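Local coordinates for putative transcriptional regulator (TetR/AcrR family) (Acinetobacter sp., PDB 3KNW), which probably binds DNA through an N-terminal helix-turn-helix motif and regulates transcription, as other TetR-family regulators do, at residues Q96-D101 and Q171-A176. Sequence-based numbering, arbitrary orientation.
Sequences QCWVKD and QMYLGA
One face of the Trp98 indole receives the CB methylene of Tyr173 almost exactly over the centre of the six-membered ring, 4.1 Å from its centroid, a CH-pi contact. The phenol turns its edge to the same indole in an edge-to-face pair, its centroid 5.6 Å from that of the five-membered ring and the planes at 63°. At the indole's rim, in its plane, lies Leu174, its CD2 3.7 Å from Trp98 CH2. Leu174 sets out away from helix 87-100, but with CG beside its backbone N (chi1 -73°) its branched end comes back. Val99, short and branched, brings CG2 to the edge of the Tyr173 ring, 4.3 Å from its CE2, and also packs on Phe190 and Leu193 of helix 187-200. No hydrogen bond crosses here. Both amphipathic aromatics suit this apolar interface because their polar atoms have partners elsewhere: Trp98 NE1 is hydrogen-bonded to the Tyr94 hydroxyl, and Tyr173 OH to Thr196 OG1. The 96-100 and 171-176 axes, nearly parallel (12°), approach to 11.5 Å, a gap filled by two aromatics, Trp98 and Tyr173. Leu174 also packs on Leu179 of the second subunit, placing this contact beside the dimer interface, in the all-helical C-terminal domain characteristic of TetR-family regulators.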
loop_
_atom_site.group_PDB
_atom_site.type_symbol
_atom_site.label_atom_id
_atom_site.label_comp_id
_atom_site.label_asym_id
_atom_site.label_seq_id
_atom_site.Cartn_x
_atom_site.Cartn_y
_atom_site.Cartn_z
ATOM N N GLN A 96 -7.382 -11.699 -11.190
ATOM C CA GLN A 96 -6.705 -12.958 -11.013
ATOM C C GLN A 96 -5.268 -12.820 -11.492
ATOM O O GLN A 96 -4.367 -13.420 -10.895
ATOM C CB GLN A 96 -7.473 -14.149 -11.662
ATOM C CG GLN A 96 -7.920 -15.179 -10.584
ATOM C CD GLN A 96 -9.291 -15.863 -10.811
ATOM O OE1 GLN A 96 -10.042 -15.542 -11.747
ATOM N NE2 GLN A 96 -9.603 -16.837 -9.940
ATOM N N CYS A 97 -5.089 -11.999 -12.539
ATOM C CA CYS A 97 -3.797 -11.578 -13.049
ATOM C C CYS A 97 -3.017 -10.727 -12.028
ATOM O O CYS A 97 -1.793 -10.902 -11.902
ATOM C CB CYS A 97 -3.952 -10.807 -14.394
ATOM S SG CYS A 97 -3.660 -11.812 -15.820
ATOM N N TRP A 98 -3.675 -9.787 -11.366
ATOM C CA TRP A 98 -3.076 -9.085 -10.238
ATOM C C TRP A 98 -2.367 -10.099 -9.364
ATOM O O TRP A 98 -1.204 -9.961 -9.088
ATOM C CB TRP A 98 -4.159 -8.438 -9.379
ATOM C CG TRP A 98 -4.260 -6.985 -9.317
ATOM C CD1 TRP A 98 -5.018 -6.187 -10.107
ATOM C CD2 TRP A 98 -3.693 -6.139 -8.323
ATOM N NE1 TRP A 98 -4.916 -4.875 -9.703
ATOM C CE2 TRP A 98 -4.110 -4.820 -8.605
ATOM C CE3 TRP A 98 -2.852 -6.361 -7.245
ATOM C CZ2 TRP A 98 -3.711 -3.739 -7.852
ATOM C CZ3 TRP A 98 -2.469 -5.306 -6.506
ATOM C CH2 TRP A 98 -2.888 -3.999 -6.810
ATOM N N VAL A 99 -3.109 -11.123 -8.948
ATOM C CA VAL A 99 -2.647 -12.150 -8.036
ATOM C C VAL A 99 -1.485 -13.027 -8.559
ATOM O O VAL A 99 -0.728 -13.513 -7.743
ATOM C CB VAL A 99 -3.874 -13.035 -7.579
ATOM C CG1 VAL A 99 -3.483 -14.145 -6.596
ATOM C CG2 VAL A 99 -4.938 -12.156 -6.932
ATOM N N LYS A 100 -1.323 -13.219 -9.878
ATOM C CA LYS A 100 -0.245 -14.082 -10.441
ATOM C C LYS A 100 1.214 -13.512 -10.405
ATOM O O LYS A 100 2.165 -14.296 -10.287
ATOM C CB LYS A 100 -0.584 -14.547 -11.876
ATOM N N ASP A 101 1.408 -12.191 -10.514
ATOM C CA ASP A 101 2.774 -11.547 -10.425
ATOM C C ASP A 101 3.762 -11.830 -11.594
ATOM O O ASP A 101 4.095 -12.981 -11.924
ATOM C CB ASP A 101 3.456 -11.861 -9.060
ATOM N N GLN A 171 -9.046 -0.622 -3.701
ATOM C CA GLN A 171 -8.392 -0.338 -2.447
ATOM C C GLN A 171 -8.021 -1.612 -1.735
ATOM O O GLN A 171 -6.928 -1.706 -1.257
ATOM C CB GLN A 171 -9.287 0.484 -1.554
ATOM C CG GLN A 171 -9.283 1.944 -1.937
ATOM C CD GLN A 171 -10.316 2.757 -1.219
ATOM O OE1 GLN A 171 -10.594 3.870 -1.591
ATOM N NE2 GLN A 171 -10.880 2.207 -0.199
HETATM N N MSE A 172 -8.917 -2.589 -1.685
HETATM C CA MSE A 172 -8.671 -3.884 -1.041
HETATM C C MSE A 172 -7.589 -4.634 -1.698
HETATM O O MSE A 172 -6.762 -5.227 -1.007
HETATM C CB MSE A 172 -9.926 -4.732 -1.010
HETATM C CG MSE A 172 -9.746 -6.189 -0.498
HETATM SE SE MSE A 172 -11.497 -7.037 -0.568
HETATM C CE MSE A 172 -11.581 -7.461 -2.403
ATOM N N TYR A 173 -7.479 -4.570 -3.030
ATOM C CA TYR A 173 -6.344 -5.263 -3.664
ATOM C C TYR A 173 -5.017 -4.625 -3.393
ATOM O O TYR A 173 -4.056 -5.326 -3.118
ATOM C CB TYR A 173 -6.554 -5.475 -5.158
ATOM C CG TYR A 173 -7.415 -6.686 -5.400
ATOM C CD1 TYR A 173 -8.790 -6.677 -5.107
ATOM C CD2 TYR A 173 -6.881 -7.861 -5.883
ATOM C CE1 TYR A 173 -9.600 -7.767 -5.356
ATOM C CE2 TYR A 173 -7.722 -8.975 -6.122
ATOM C CZ TYR A 173 -9.054 -8.916 -5.830
ATOM O OH TYR A 173 -9.846 -10.037 -6.048
ATOM N N LEU A 174 -4.916 -3.297 -3.408
ATOM C CA LEU A 174 -3.659 -2.643 -3.036
ATOM C C LEU A 174 -3.238 -2.983 -1.607
ATOM O O LEU A 174 -2.076 -3.221 -1.328
ATOM C CB LEU A 174 -3.805 -1.170 -3.117
ATOM C CG LEU A 174 -3.863 -0.561 -4.510
ATOM C CD1 LEU A 174 -4.256 0.897 -4.362
ATOM C CD2 LEU A 174 -2.576 -0.698 -5.221
ATOM N N GLY A 175 -4.191 -3.071 -0.699
ATOM C CA GLY A 175 -3.820 -3.350 0.665
ATOM C C GLY A 175 -3.425 -4.817 0.892
ATOM O O GLY A 175 -2.505 -5.086 1.692
ATOM N N ALA A 176 -4.175 -5.739 0.262
ATOM C CA ALA A 176 -3.772 -7.113 0.114
ATOM C C ALA A 176 -2.346 -7.247 -0.578
ATOM O O ALA A 176 -1.516 -8.031 -0.144
ATOM C CB ALA A 176 -4.853 -7.900 -0.708
#